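Local coordinates for protein alpha-fucosidase (Bifidobacterium bifidum, PDB 2EAB) that probably releases alpha-1,2-linked L-fucose from glycans by hydrolysis, this chain being the catalytic part of a longer protein assigned to glycoside hydrolase family 95, at residues G93-K98 with G126-A131; R678-L683 with T705-R710; G854-Y859 with S880-D885. All coordinates share one frame; numbering follows the deposited sequence.

Followed from the N terminus, the three contacts come in series, each closing its own loop before the next opens; none nests in or crosses another. Contact 1 closes a loop that holds helix 103-113 within the N-terminal, family 65-like part, at a place where that part meets helix 452-463. Contact 2 follows in the helical catalytic region, closing a 21-residue loop that holds the start of helix 697-711 and setting the non-helical segment 678-683 against that helix. Contact 3 lies in the C-terminal beta domain, where the turn before strand 859-863 packs on strand 880-884; its 20-residue loop holds strands 859-863, 866-867 and 871-874. Contacts 1 and 3 lie on opposite sides of the chain's centre.

Contact 1: residues G93-K98 with G126-A131; sequences GNNETK and GGENAA
Asn95 and Glu128 meet through their side chains, and the asparagine serves both segments. Its CB lies 3.8 Å from Glu128 OE2 and 4.2 Å from Gly126 CA. CG stands anti to the backbone N (chi1 -169°), which brings it to 3.8 Å from Glu128 OE2. At the tip the amide divides its work. ND2 donates to Glu128 OE2 at 2.9 Å, with an N-H...O angle of 165°. Asn95 is also the N-cap of helix 96-99, and OD1 caps it by accepting from Lys98 N and, weakly, from Thr97 N. OE2 lies in the amide plane, yet ND2 comes to it from above the carboxylate plane, and the two flat groups are 76° apart. Beside this pair the backbones join directly: Gly127 N donates to a lone pair of Gly93 O at 2.8 Å. Gly126 CA approaches the same oxygen to 3.5 Å, where a side chain would run into it. A water bound to Gly93 O (3.0 Å) and Glu128 OE1 (2.7 Å) links the other carboxylate oxygen to this carbonyl. Asn94 OD1 hydrogen-bonds Thr458 OG1 and the backbone N of Asn95 bonds Tyr462 OH, both on helix 452-463. With one oxygen on an amide N-H, the other on water and the Lys98 amine in the neighbourhood, the Glu128 carboxylate probably stays ionised, tying a helix start to a glycine-rich loop.

Contact 2: residues R678-L683 with T705-R710; sequences RHMSHL and TSLRYR. With EDO (1,2-ethanediol), chain D.
His679 O is gripped side-on by Arg710, which donates from NE at 2.8 Å and from NH2 at 3.0 Å to this single atom. The oxygen lies in the guanidinium plane, and NE in turn lies in the carbonyl plane, whereas NH2 is tilted 33° from it. NH2 also forms a salt bridge with Glu652 and a weak bond to a water that accepts from Ser681 N. His682 reaches the guanidinium tip to tip, its CE1 over one face, 3.4 Å from NH2, with the two planes 28° apart. The neighbouring ring atom, NE2, shares a water with Ser706 OG, which is held directly by Ile650 N; the water lies at the ring edge, in its plane. Leu683 CG covers the centre of one His682 face. Beside the polar grip, Met680 runs past Arg710 in the opposite direction, CG to CG at 3.7 Å, and its bent end brings CE to 3.6 Å from Leu707 CD2. Leu683 CD1 touches the same methyl at 3.7 Å. Ethanediol O1, probably from the crystallisation liquor, donates to Ser681 OG, itself bonded to Pro566 O, and lies at the edge of the His679 ring. The arginine's two-nitrogen grip thus fixes loop 678-683 to helix 697-711 within the (alpha/alpha)6 barrel of the family 95 catalytic domain.

Contact 3: residues G854-Y859 with S880-D885; sequences GGAQNY and SLLVFD
Tyr859, whose CB touches Leu882 CD1 at 4.0 Å, has its ring edge, in plane, against Gly854 C and Gly855 O of its own turn, and its hydroxyl bonds to Ala834 O. The other flat group, the Gln857 amide, brings OE1 to 3.6 Å from Ser880 CB. Gln857 CG sits between the backbone N and the carbonyl carbon (chi1 74°), and the chain is bent again at chi2; OE1 ends near the strand. Residues 856-858 form a short 3-10 turn, closed by Tyr859 N donating to Ala856 O, on the link that carries the chain from strand 847-851 to strand 859-863. These belong to two different sheets of the C-terminal beta domain, so the turn crosses from one to the other and packs on strand 880-884. Leu882 packs against the turn: CD1 lies 3.5 Å from Ala856 O, CG meets Ala856 CB, and the leucine also touches Ile894 of the second sheet. Ala856 CB points at the strand and approaches Ser880 O to 3.6 Å. Polar groups are joined through two waters. One accepts from Ala856 N (2.8 Å) and donates to Ser880 O (2.7 Å); the second donates to Gln857 OE1 (2.8 Å) and accepts from Ser880 N (3.0 Å). Ser880 OG is hydrogen-bonded to Thr874 OG1 on the neighbouring strand 871-874.

Contact 1: residues G93-K98 with G126-A131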
ATOM      1  N   GLY A  93      20.575  10.329   7.202  1.00  5.68           N
ATOM      2  CA  GLY A  93      19.995  11.624   7.533  1.00  5.85           C
ATOM      3  C   GLY A  93      20.122  12.034   8.989  1.00  5.90           C
ATOM      4  O   GLY A  93      19.708  13.136   9.364  1.00  6.13           O
ATOM      5  N   ASN A  94      20.676  11.164   9.830  1.00  5.71           N
ATOM      6  CA  ASN A  94      20.706  11.445  11.261  1.00  5.95           C
ATOM      7  C   ASN A  94      21.578  12.632  11.617  1.00  6.26           C
ATOM      8  O   ASN A  94      22.692  12.760  11.120  1.00  6.88           O
ATOM      9  CB  ASN A  94      21.148  10.211  12.029  1.00  6.28           C
ATOM     10  CG  ASN A  94      20.177   9.071  11.863  1.00  6.04           C
ATOM     11  OD1 ASN A  94      19.020   9.162  12.275  1.00  6.65           O
ATOM     12  ND2 ASN A  94      20.633   7.996  11.239  1.00  6.32           N
ATOM     13  N   ASN A  95      21.052  13.509  12.467  1.00  6.43           N
ATOM     14  CA  ASN A  95      21.773  14.695  12.893  1.00  7.03           C
ATOM     15  C   ASN A  95      22.070  14.630  14.387  1.00  7.19           C
ATOM     16  O   ASN A  95      21.187  14.843  15.222  1.00  7.18           O
ATOM     17  CB  ASN A  95      20.985  15.956  12.541  1.00  7.41           C
ATOM     18  CG  ASN A  95      21.804  17.218  12.728  1.00  7.37           C
ATOM     19  OD1 ASN A  95      22.574  17.332  13.684  1.00  8.60           O
ATOM     20  ND2 ASN A  95      21.631  18.181  11.830  1.00  8.14           N
ATOM     21  N   GLU A  96      23.324  14.332  14.714  1.00  7.76           N
ATOM     22  CA  GLU A  96      23.738  14.194  16.107  1.00  8.76           C
ATOM     23  C   GLU A  96      23.596  15.482  16.908  1.00  8.63           C
ATOM     24  O   GLU A  96      23.306  15.435  18.101  1.00  8.69           O
ATOM     25  CB  GLU A  96      25.168  13.666  16.182  1.00  9.36           C
ATOM     26  CG  GLU A  96      25.323  12.296  15.532  1.00 12.85           C
ATOM     27  CD  GLU A  96      26.567  11.557  15.969  1.00 17.18           C
ATOM     28  OE1 GLU A  96      27.606  12.207  16.218  1.00 19.85           O
ATOM     29  OE2 GLU A  96      26.498  10.311  16.050  1.00 19.29           O
ATOM     30  N   THR A  97      23.800  16.624  16.257  1.00  8.75           N
ATOM     31  CA  THR A  97      23.679  17.911  16.938  1.00  9.71           C
ATOM     32  C   THR A  97      22.231  18.182  17.362  1.00  9.25           C
ATOM     33  O   THR A  97      21.981  18.807  18.397  1.00 10.16           O
ATOM     34  CB  THR A  97      24.227  19.056  16.063  1.00  9.93           C
ATOM     35  OG1 THR A  97      25.578  18.763  15.694  1.00 12.32           O
ATOM     36  CG2 THR A  97      24.201  20.380  16.813  1.00 12.06           C
ATOM     37  N   LYS A  98      21.286  17.701  16.564  1.00  8.65           N
ATOM     38  CA  LYS A  98      19.868  17.842  16.873  1.00  8.41           C
ATOM     39  C   LYS A  98      19.430  16.852  17.957  1.00  8.20           C
ATOM     40  O   LYS A  98      18.780  17.236  18.929  1.00  8.45           O
ATOM     41  CB  LYS A  98      19.026  17.651  15.607  1.00  8.26           C
ATOM     42  CG  LYS A  98      19.291  18.666  14.491  1.00  7.73           C
ATOM     43  CD  LYS A  98      18.789  20.058  14.841  1.00  8.69           C
ATOM     44  CE  LYS A  98      19.118  21.051  13.745  1.00  8.81           C
ATOM     45  NZ  LYS A  98      18.557  22.389  14.067  1.00  8.75           N
ATOM     46  N   GLY A 126      16.274  16.201  11.087  1.00  6.02           N
ATOM     47  CA  GLY A 126      17.423  15.621  10.401  1.00  6.11           C
ATOM     48  C   GLY A 126      17.181  15.707   8.911  1.00  6.09           C
ATOM     49  O   GLY A 126      16.322  16.467   8.459  1.00  6.30           O
ATOM     50  N   GLY A 127      17.960  14.948   8.148  1.00  5.97           N
ATOM     51  CA  GLY A 127      17.657  14.722   6.740  1.00  6.28           C
ATOM     52  C   GLY A 127      17.732  15.962   5.864  1.00  6.28           C
ATOM     53  O   GLY A 127      16.887  16.172   4.995  1.00  6.63           O
ATOM     54  N   GLU A 128      18.764  16.774   6.065  1.00  6.37           N
ATOM     55  CA  GLU A 128      18.862  18.065   5.379  1.00  7.09           C
ATOM     56  C   GLU A 128      19.362  17.998   3.944  1.00  7.16           C
ATOM     57  O   GLU A 128      19.098  18.914   3.165  1.00  7.57           O
ATOM     58  CB  GLU A 128      19.726  19.047   6.170  1.00  7.45           C
ATOM     59  CG  GLU A 128      19.320  19.225   7.631  1.00  8.04           C
ATOM     60  CD  GLU A 128      19.925  18.182   8.567  1.00  7.98           C
ATOM     61  OE1 GLU A 128      20.703  17.318   8.105  1.00  7.93           O
ATOM     62  OE2 GLU A 128      19.625  18.236   9.779  1.00  8.97           O
ATOM     63  N   ASN A 129      20.082  16.934   3.599  1.00  6.58           N
ATOM     64  CA  ASN A 129      20.737  16.836   2.297  1.00  6.98           C
ATOM     65  C   ASN A 129      19.877  16.060   1.307  1.00  6.28           C
ATOM     66  O   ASN A 129      19.770  14.833   1.396  1.00  6.21           O
ATOM     67  CB  ASN A 129      22.123  16.196   2.443  1.00  7.61           C
ATOM     68  CG  ASN A 129      22.936  16.235   1.144  1.00  7.97           C
ATOM     69  OD1 ASN A 129      22.383  16.378   0.056  1.00  8.49           O
ATOM     70  ND2 ASN A 129      24.255  16.096   1.258  1.00  8.86           N
ATOM     71  N   ALA A 130      19.258  16.780   0.373  1.00  6.39           N
ATOM     72  CA  ALA A 130      18.336  16.172  -0.587  1.00  6.25           C
ATOM     73  C   ALA A 130      19.006  15.169  -1.529  1.00  5.96           C
ATOM     74  O   ALA A 130      18.335  14.276  -2.048  1.00  5.95           O
ATOM     75  CB  ALA A 130      17.606  17.244  -1.379  1.00  6.81           C
ATOM     76  N   ALA A 131      20.312  15.328  -1.756  1.00  5.89           N
ATOM     77  CA  ALA A 131      21.084  14.379  -2.560  1.00  5.98           C
ATOM     78  C   ALA A 131      21.307  13.064  -1.821  1.00  5.90           C
ATOM     79  O   ALA A 131      21.399  12.009  -2.445  1.00  5.99           O
ATOM     80  CB  ALA A 131      22.414  14.985  -2.970  1.00  6.08           C
TER
HETATM   81  O   HOH W   1      21.818  15.230   9.395  1.00 10.47           O

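Contact 2: residues R678-L683 with T705-R710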
ATOM      1  N   ARG A 678      -8.397  17.821   6.965  1.00  9.45           N
ATOM      2  CA  ARG A 678      -8.242  16.701   6.038  1.00  9.43           C
ATOM      3  C   ARG A 678      -7.771  15.406   6.708  1.00  9.10           C
ATOM      4  O   ARG A 678      -8.254  14.318   6.378  1.00  9.60           O
ATOM      5  CB  ARG A 678      -7.303  17.079   4.891  1.00  9.36           C
ATOM      6  CG  ARG A 678      -7.265  16.060   3.774  1.00 10.20           C
ATOM      7  CD  ARG A 678      -6.595  16.640   2.557  1.00 11.46           C
ATOM      8  NE  ARG A 678      -6.640  15.723   1.424  1.00 10.77           N
ATOM      9  CZ  ARG A 678      -5.569  15.293   0.766  1.00 10.47           C
ATOM     10  NH1 ARG A 678      -4.351  15.703   1.113  1.00 10.07           N
ATOM     11  NH2 ARG A 678      -5.719  14.466  -0.257  1.00 10.56           N
ATOM     12  N   HIS A 679      -6.828  15.522   7.637  1.00  8.57           N
ATOM     13  CA  HIS A 679      -6.374  14.373   8.410  1.00  8.31           C
ATOM     14  C   HIS A 679      -7.381  14.030   9.501  1.00  7.71           C
ATOM     15  O   HIS A 679      -8.093  14.902   9.993  1.00  8.05           O
ATOM     16  CB  HIS A 679      -5.036  14.675   9.077  1.00  8.49           C
ATOM     17  CG  HIS A 679      -3.867  14.680   8.142  1.00  9.35           C
ATOM     18  ND1 HIS A 679      -3.594  15.727   7.287  1.00 11.43           N
ATOM     19  CD2 HIS A 679      -2.876  13.777   7.962  1.00  9.20           C
ATOM     20  CE1 HIS A 679      -2.497  15.455   6.603  1.00 11.73           C
ATOM     21  NE2 HIS A 679      -2.041  14.279   6.992  1.00 12.36           N
ATOM     22  N   MET A 680      -7.408  12.755   9.880  1.00  7.86           N
ATOM     23  CA  MET A 680      -8.186  12.272  11.020  1.00  7.94           C
ATOM     24  C   MET A 680      -7.264  11.358  11.822  1.00  7.44           C
ATOM     25  O   MET A 680      -7.522  10.157  11.978  1.00  7.76           O
ATOM     26  CB  MET A 680      -9.437  11.514  10.560  1.00  8.14           C
ATOM     27  CG  MET A 680     -10.247  12.232   9.487  1.00  8.85           C
ATOM     28  SD  MET A 680     -11.823  11.450   9.108  1.00  9.17           S
ATOM     29  CE  MET A 680     -11.284   9.804   8.632  1.00 10.55           C
ATOM     30  N   SER A 681      -6.176  11.933  12.316  1.00  7.36           N
ATOM     31  CA  SER A 681      -5.103  11.143  12.915  1.00  7.17           C
ATOM     32  C   SER A 681      -5.514  10.439  14.201  1.00  6.99           C
ATOM     33  O   SER A 681      -4.922   9.436  14.581  1.00  7.15           O
ATOM     34  CB  SER A 681      -3.874  12.017  13.160  1.00  7.25           C
ATOM     35  OG  SER A 681      -3.380  12.541  11.940  1.00  7.12           O
ATOM     36  N   HIS A 682      -6.540  10.968  14.853  1.00  6.50           N
ATOM     37  CA  HIS A 682      -7.036  10.399  16.100  1.00  6.35           C
ATOM     38  C   HIS A 682      -8.038   9.256  15.916  1.00  6.27           C
ATOM     39  O   HIS A 682      -8.544   8.710  16.905  1.00  6.73           O
ATOM     40  CB  HIS A 682      -7.656  11.504  16.955  1.00  6.64           C
ATOM     41  CG  HIS A 682      -8.833  12.175  16.320  1.00  7.25           C
ATOM     42  ND1 HIS A 682      -8.821  12.628  15.017  1.00  8.03           N
ATOM     43  CD2 HIS A 682     -10.050  12.489  16.820  1.00  7.71           C
ATOM     44  CE1 HIS A 682      -9.989  13.180  14.741  1.00  8.25           C
ATOM     45  NE2 HIS A 682     -10.753  13.109  15.819  1.00  8.26           N
ATOM     46  N   LEU A 683      -8.316   8.881  14.669  1.00  6.35           N
ATOM     47  CA  LEU A 683      -9.277   7.812  14.406  1.00  6.45           C
ATOM     48  C   LEU A 683      -8.645   6.508  13.920  1.00  6.44           C
ATOM     49  O   LEU A 683      -9.350   5.608  13.474  1.00  6.50           O
ATOM     50  CB  LEU A 683     -10.376   8.285  13.449  1.00  6.90           C
ATOM     51  CG  LEU A 683     -11.242   9.444  13.958  1.00  7.26           C
ATOM     52  CD1 LEU A 683     -12.301   9.785  12.934  1.00  8.12           C
ATOM     53  CD2 LEU A 683     -11.880   9.146  15.318  1.00  9.26           C
ATOM     54  N   THR A 705     -19.549  10.503  15.368  1.00  8.58           N
ATOM     55  CA  THR A 705     -19.666  11.949  15.571  1.00  9.02           C
ATOM     56  C   THR A 705     -18.424  12.669  15.041  1.00  8.63           C
ATOM     57  O   THR A 705     -18.534  13.650  14.305  1.00  8.80           O
ATOM     58  CB  THR A 705     -19.914  12.269  17.048  1.00  9.14           C
ATOM     59  OG1 THR A 705     -21.191  11.738  17.417  1.00 10.59           O
ATOM     60  CG2 THR A 705     -19.909  13.773  17.310  1.00 10.12           C
ATOM     61  N   SER A 706     -17.246  12.154  15.391  1.00  8.23           N
ATOM     62  CA  SER A 706     -15.989  12.703  14.880  1.00  7.84           C
ATOM     63  C   SER A 706     -15.933  12.686  13.356  1.00  7.88           C
ATOM     64  O   SER A 706     -15.538  13.679  12.735  1.00  7.97           O
ATOM     65  CB  SER A 706     -14.797  11.939  15.453  1.00  7.99           C
ATOM     66  OG  SER A 706     -14.622  12.235  16.824  1.00  8.31           O
ATOM     67  N   LEU A 707     -16.311  11.556  12.758  1.00  7.81           N
ATOM     68  CA  LEU A 707     -16.340  11.420  11.306  1.00  8.18           C
ATOM     69  C   LEU A 707     -17.297  12.405  10.648  1.00  8.52           C
ATOM     70  O   LEU A 707     -16.971  12.984   9.615  1.00  8.56           O
ATOM     71  CB  LEU A 707     -16.722   9.996  10.902  1.00  8.28           C
ATOM     72  CG  LEU A 707     -15.665   8.905  11.069  1.00  7.80           C
ATOM     73  CD1 LEU A 707     -16.308   7.549  10.892  1.00  8.29           C
ATOM     74  CD2 LEU A 707     -14.517   9.081  10.085  1.00  8.12           C
ATOM     75  N   ARG A 708     -18.478  12.587  11.239  1.00  8.67           N
ATOM     76  CA  ARG A 708     -19.470  13.497  10.669  1.00  9.74           C
ATOM     77  C   ARG A 708     -18.939  14.926  10.603  1.00  9.44           C
ATOM     78  O   ARG A 708     -19.068  15.586   9.570  1.00  9.64           O
ATOM     79  CB  ARG A 708     -20.802  13.441  11.424  1.00  9.93           C
ATOM     80  CG  ARG A 708     -21.612  12.173  11.161  1.00 10.82           C
ATOM     81  CD  ARG A 708     -23.062  12.303  11.628  1.00 12.17           C
ATOM     82  NE  ARG A 708     -23.170  12.755  13.014  1.00 16.24           N
ATOM     83  CZ  ARG A 708     -23.162  11.959  14.081  1.00 17.08           C
ATOM     84  NH1 ARG A 708     -23.048  10.644  13.942  1.00 17.78           N
ATOM     85  NH2 ARG A 708     -23.269  12.485  15.296  1.00 17.40           N
ATOM     86  N   TYR A 709     -18.334  15.397  11.691  1.00  9.66           N
ATOM     87  CA  TYR A 709     -17.742  16.731  11.689  1.00  9.87           C
ATOM     88  C   TYR A 709     -16.644  16.867  10.635  1.00  9.80           C
ATOM     89  O   TYR A 709     -16.553  17.889   9.957  1.00  9.91           O
ATOM     90  CB  TYR A 709     -17.187  17.093  13.062  1.00 10.39           C
ATOM     91  CG  TYR A 709     -18.216  17.564  14.064  1.00 11.14           C
ATOM     92  CD1 TYR A 709     -18.863  18.794  13.910  1.00 12.69           C
ATOM     93  CD2 TYR A 709     -18.517  16.798  15.187  1.00 11.40           C
ATOM     94  CE1 TYR A 709     -19.803  19.236  14.843  1.00 12.96           C
ATOM     95  CE2 TYR A 709     -19.451  17.231  16.125  1.00 12.38           C
ATOM     96  CZ  TYR A 709     -20.091  18.450  15.949  1.00 12.55           C
ATOM     97  OH  TYR A 709     -21.015  18.885  16.874  1.00 13.54           O
ATOM     98  N   ARG A 710     -15.813  15.837  10.492  1.00  9.55           N
ATOM     99  CA  ARG A 710     -14.710  15.904   9.532  1.00  9.80           C
ATOM    100  C   ARG A 710     -15.145  15.800   8.070  1.00  9.89           C
ATOM    101  O   ARG A 710     -14.515  16.400   7.198  1.00 10.90           O
ATOM    102  CB  ARG A 710     -13.665  14.832   9.827  1.00  9.65           C
ATOM    103  CG  ARG A 710     -12.229  15.309   9.638  1.00 12.91           C
ATOM    104  CD  ARG A 710     -11.793  16.240  10.765  1.00  9.39           C
ATOM    105  NE  ARG A 710     -10.441  15.928  11.232  1.00  8.50           N
ATOM    106  CZ  ARG A 710     -10.035  16.025  12.494  1.00  8.00           C
ATOM    107  NH1 ARG A 710     -10.865  16.441  13.447  1.00  8.57           N
ATOM    108  NH2 ARG A 710      -8.786  15.692  12.804  1.00  8.01           N
TER
HETATM  109  C1  EDO D4804      -2.176   9.861   9.997  1.00 29.74           C
HETATM  110  O1  EDO D4804      -3.096  11.010   9.646  1.00 30.59           O
HETATM  111  C2  EDO D4804      -0.739  10.505  10.129  1.00 30.60           C
HETATM  112  O2  EDO D4804      -0.282  10.933   8.766  1.00 27.98           O
HETATM  113  O   HOH W   2      -5.858  14.866  12.417  1.00  7.69           O
HETATM  114  O   HOH W   3     -13.186  14.519  16.488  1.00  7.67           O

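Contact 3: residues G854-Y859 with S880-D885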
ATOM      1  N   GLY A 854     -28.662  -9.943   8.071  1.00  9.45           N
ATOM      2  CA  GLY A 854     -29.544 -11.102   8.212  1.00  9.96           C
ATOM      3  C   GLY A 854     -29.715 -11.631   9.625  1.00 10.02           C
ATOM      4  O   GLY A 854     -30.790 -12.136   9.967  1.00 10.30           O
ATOM      5  N   GLY A 855     -28.667 -11.530  10.442  1.00  9.69           N
ATOM      6  CA  GLY A 855     -28.699 -12.026  11.817  1.00  9.66           C
ATOM      7  C   GLY A 855     -28.379 -13.505  11.873  1.00  9.51           C
ATOM      8  O   GLY A 855     -29.203 -14.340  11.482  1.00  9.42           O
ATOM      9  N   ALA A 856     -27.192 -13.830  12.384  1.00  9.54           N
ATOM     10  CA  ALA A 856     -26.677 -15.204  12.391  1.00  9.96           C
ATOM     11  C   ALA A 856     -27.584 -16.213  13.091  1.00 10.27           C
ATOM     12  O   ALA A 856     -27.581 -17.395  12.738  1.00 10.36           O
ATOM     13  CB  ALA A 856     -25.279 -15.248  13.000  1.00  9.93           C
ATOM     14  N   GLN A 857     -28.355 -15.744  14.070  1.00 10.41           N
ATOM     15  CA  GLN A 857     -29.288 -16.600  14.804  1.00 10.90           C
ATOM     16  C   GLN A 857     -30.361 -17.214  13.898  1.00 11.00           C
ATOM     17  O   GLN A 857     -31.023 -18.184  14.277  1.00 11.50           O
ATOM     18  CB  GLN A 857     -29.935 -15.834  15.968  1.00 11.25           C
ATOM     19  CG  GLN A 857     -31.004 -14.810  15.573  1.00 11.89           C
ATOM     20  CD  GLN A 857     -30.445 -13.441  15.186  1.00 12.23           C
ATOM     21  OE1 GLN A 857     -29.245 -13.282  14.941  1.00 12.13           O
ATOM     22  NE2 GLN A 857     -31.324 -12.449  15.117  1.00 13.19           N
ATOM     23  N   ASN A 858     -30.523 -16.647  12.704  1.00 10.97           N
ATOM     24  CA  ASN A 858     -31.501 -17.117  11.726  1.00 11.18           C
ATOM     25  C   ASN A 858     -30.944 -18.150  10.743  1.00 11.17           C
ATOM     26  O   ASN A 858     -31.655 -18.600   9.838  1.00 11.55           O
ATOM     27  CB  ASN A 858     -32.060 -15.925  10.949  1.00 11.31           C
ATOM     28  CG  ASN A 858     -32.757 -14.915  11.842  1.00 11.65           C
ATOM     29  OD1 ASN A 858     -32.422 -13.727  11.834  1.00 12.66           O
ATOM     30  ND2 ASN A 858     -33.730 -15.380  12.620  1.00 11.68           N
ATOM     31  N   TYR A 859     -29.680 -18.525  10.928  1.00 11.05           N
ATOM     32  CA  TYR A 859     -28.968 -19.381   9.984  1.00 11.23           C
ATOM     33  C   TYR A 859     -28.502 -20.682  10.625  1.00 11.56           C
ATOM     34  O   TYR A 859     -28.497 -20.821  11.849  1.00 11.98           O
ATOM     35  CB  TYR A 859     -27.762 -18.635   9.387  1.00 11.20           C
ATOM     36  CG  TYR A 859     -28.117 -17.425   8.549  1.00 11.02           C
ATOM     37  CD1 TYR A 859     -28.011 -17.454   7.158  1.00 10.88           C
ATOM     38  CD2 TYR A 859     -28.554 -16.247   9.148  1.00 10.18           C
ATOM     39  CE1 TYR A 859     -28.331 -16.338   6.384  1.00 11.02           C
ATOM     40  CE2 TYR A 859     -28.883 -15.130   8.389  1.00 10.90           C
ATOM     41  CZ  TYR A 859     -28.773 -15.182   7.011  1.00 10.91           C
ATOM     42  OH  TYR A 859     -29.098 -14.071   6.266  1.00 11.67           O
ATOM     43  N   SER A 880     -25.824 -11.657  17.456  1.00  9.43           N
ATOM     44  CA  SER A 880     -25.484 -13.068  17.642  1.00  9.46           C
ATOM     45  C   SER A 880     -24.353 -13.551  16.740  1.00  9.14           C
ATOM     46  O   SER A 880     -24.166 -13.039  15.627  1.00  8.88           O
ATOM     47  CB  SER A 880     -26.710 -13.953  17.414  1.00  9.89           C
ATOM     48  OG  SER A 880     -27.655 -13.804  18.459  1.00 11.41           O
ATOM     49  N   LEU A 881     -23.610 -14.537  17.237  1.00  8.88           N
ATOM     50  CA  LEU A 881     -22.655 -15.294  16.434  1.00  8.66           C
ATOM     51  C   LEU A 881     -23.043 -16.762  16.391  1.00  8.64           C
ATOM     52  O   LEU A 881     -23.612 -17.299  17.351  1.00  8.73           O
ATOM     53  CB  LEU A 881     -21.242 -15.214  17.015  1.00  8.96           C
ATOM     54  CG  LEU A 881     -20.605 -13.887  17.405  1.00  8.99           C
ATOM     55  CD1 LEU A 881     -19.202 -14.164  17.899  1.00 10.04           C
ATOM     56  CD2 LEU A 881     -20.566 -12.915  16.245  1.00  9.51           C
ATOM     57  N   LEU A 882     -22.715 -17.402  15.273  1.00  8.14           N
ATOM     58  CA  LEU A 882     -22.659 -18.854  15.178  1.00  8.84           C
ATOM     59  C   LEU A 882     -21.237 -19.287  15.487  1.00  8.64           C
ATOM     60  O   LEU A 882     -20.287 -18.800  14.866  1.00  8.60           O
ATOM     61  CB  LEU A 882     -23.030 -19.307  13.770  1.00  9.02           C
ATOM     62  CG  LEU A 882     -24.509 -19.227  13.403  1.00 10.34           C
ATOM     63  CD1 LEU A 882     -24.685 -19.194  11.895  1.00 11.77           C
ATOM     64  CD2 LEU A 882     -25.282 -20.397  14.011  1.00 11.93           C
ATOM     65  N   VAL A 883     -21.089 -20.189  16.449  1.00  8.63           N
ATOM     66  CA  VAL A 883     -19.778 -20.645  16.890  1.00  9.00           C
ATOM     67  C   VAL A 883     -19.666 -22.144  16.669  1.00  9.11           C
ATOM     68  O   VAL A 883     -20.494 -22.914  17.167  1.00  9.42           O
ATOM     69  CB  VAL A 883     -19.533 -20.307  18.384  1.00  9.15           C
ATOM     70  CG1 VAL A 883     -18.168 -20.811  18.841  1.00  9.90           C
ATOM     71  CG2 VAL A 883     -19.648 -18.804  18.620  1.00  9.98           C
ATOM     72  N   PHE A 884     -18.643 -22.562  15.933  1.00  8.88           N
ATOM     73  CA  PHE A 884     -18.463 -23.976  15.620  1.00  8.92           C
ATOM     74  C   PHE A 884     -17.011 -24.342  15.395  1.00  8.82           C
ATOM     75  O   PHE A 884     -16.198 -23.502  15.000  1.00  8.71           O
ATOM     76  CB  PHE A 884     -19.346 -24.416  14.437  1.00  8.93           C
ATOM     77  CG  PHE A 884     -19.193 -23.581  13.184  1.00  9.00           C
ATOM     78  CD1 PHE A 884     -18.419 -24.039  12.118  1.00  8.76           C
ATOM     79  CD2 PHE A 884     -19.856 -22.362  13.049  1.00  8.77           C
ATOM     80  CE1 PHE A 884     -18.297 -23.285  10.945  1.00  9.51           C
ATOM     81  CE2 PHE A 884     -19.731 -21.601  11.887  1.00  9.63           C
ATOM     82  CZ  PHE A 884     -18.957 -22.064  10.834  1.00  9.35           C
ATOM     83  N   ASP A 885     -16.685 -25.598  15.680  1.00  8.55           N
ATOM     84  CA  ASP A 885     -15.375 -26.145  15.365  1.00  8.53           C
ATOM     85  C   ASP A 885     -15.207 -26.251  13.865  1.00  8.49           C
ATOM     86  O   ASP A 885     -16.171 -26.462  13.138  1.00  8.53           O
ATOM     87  CB  ASP A 885     -15.217 -27.546  15.961  1.00  8.69           C
ATOM     88  CG  ASP A 885     -15.196 -27.547  17.477  1.00  9.42           C
ATOM     89  OD1 ASP A 885     -14.921 -26.497  18.096  1.00 11.08           O
ATOM     90  OD2 ASP A 885     -15.458 -28.621  18.055  1.00 10.86           O
TER
HETATM   91  O   HOH W   4     -25.261 -11.999  13.373  1.00  7.94           O
HETATM   92  O   HOH W   5     -27.989 -10.896  15.535  1.00 16.04           O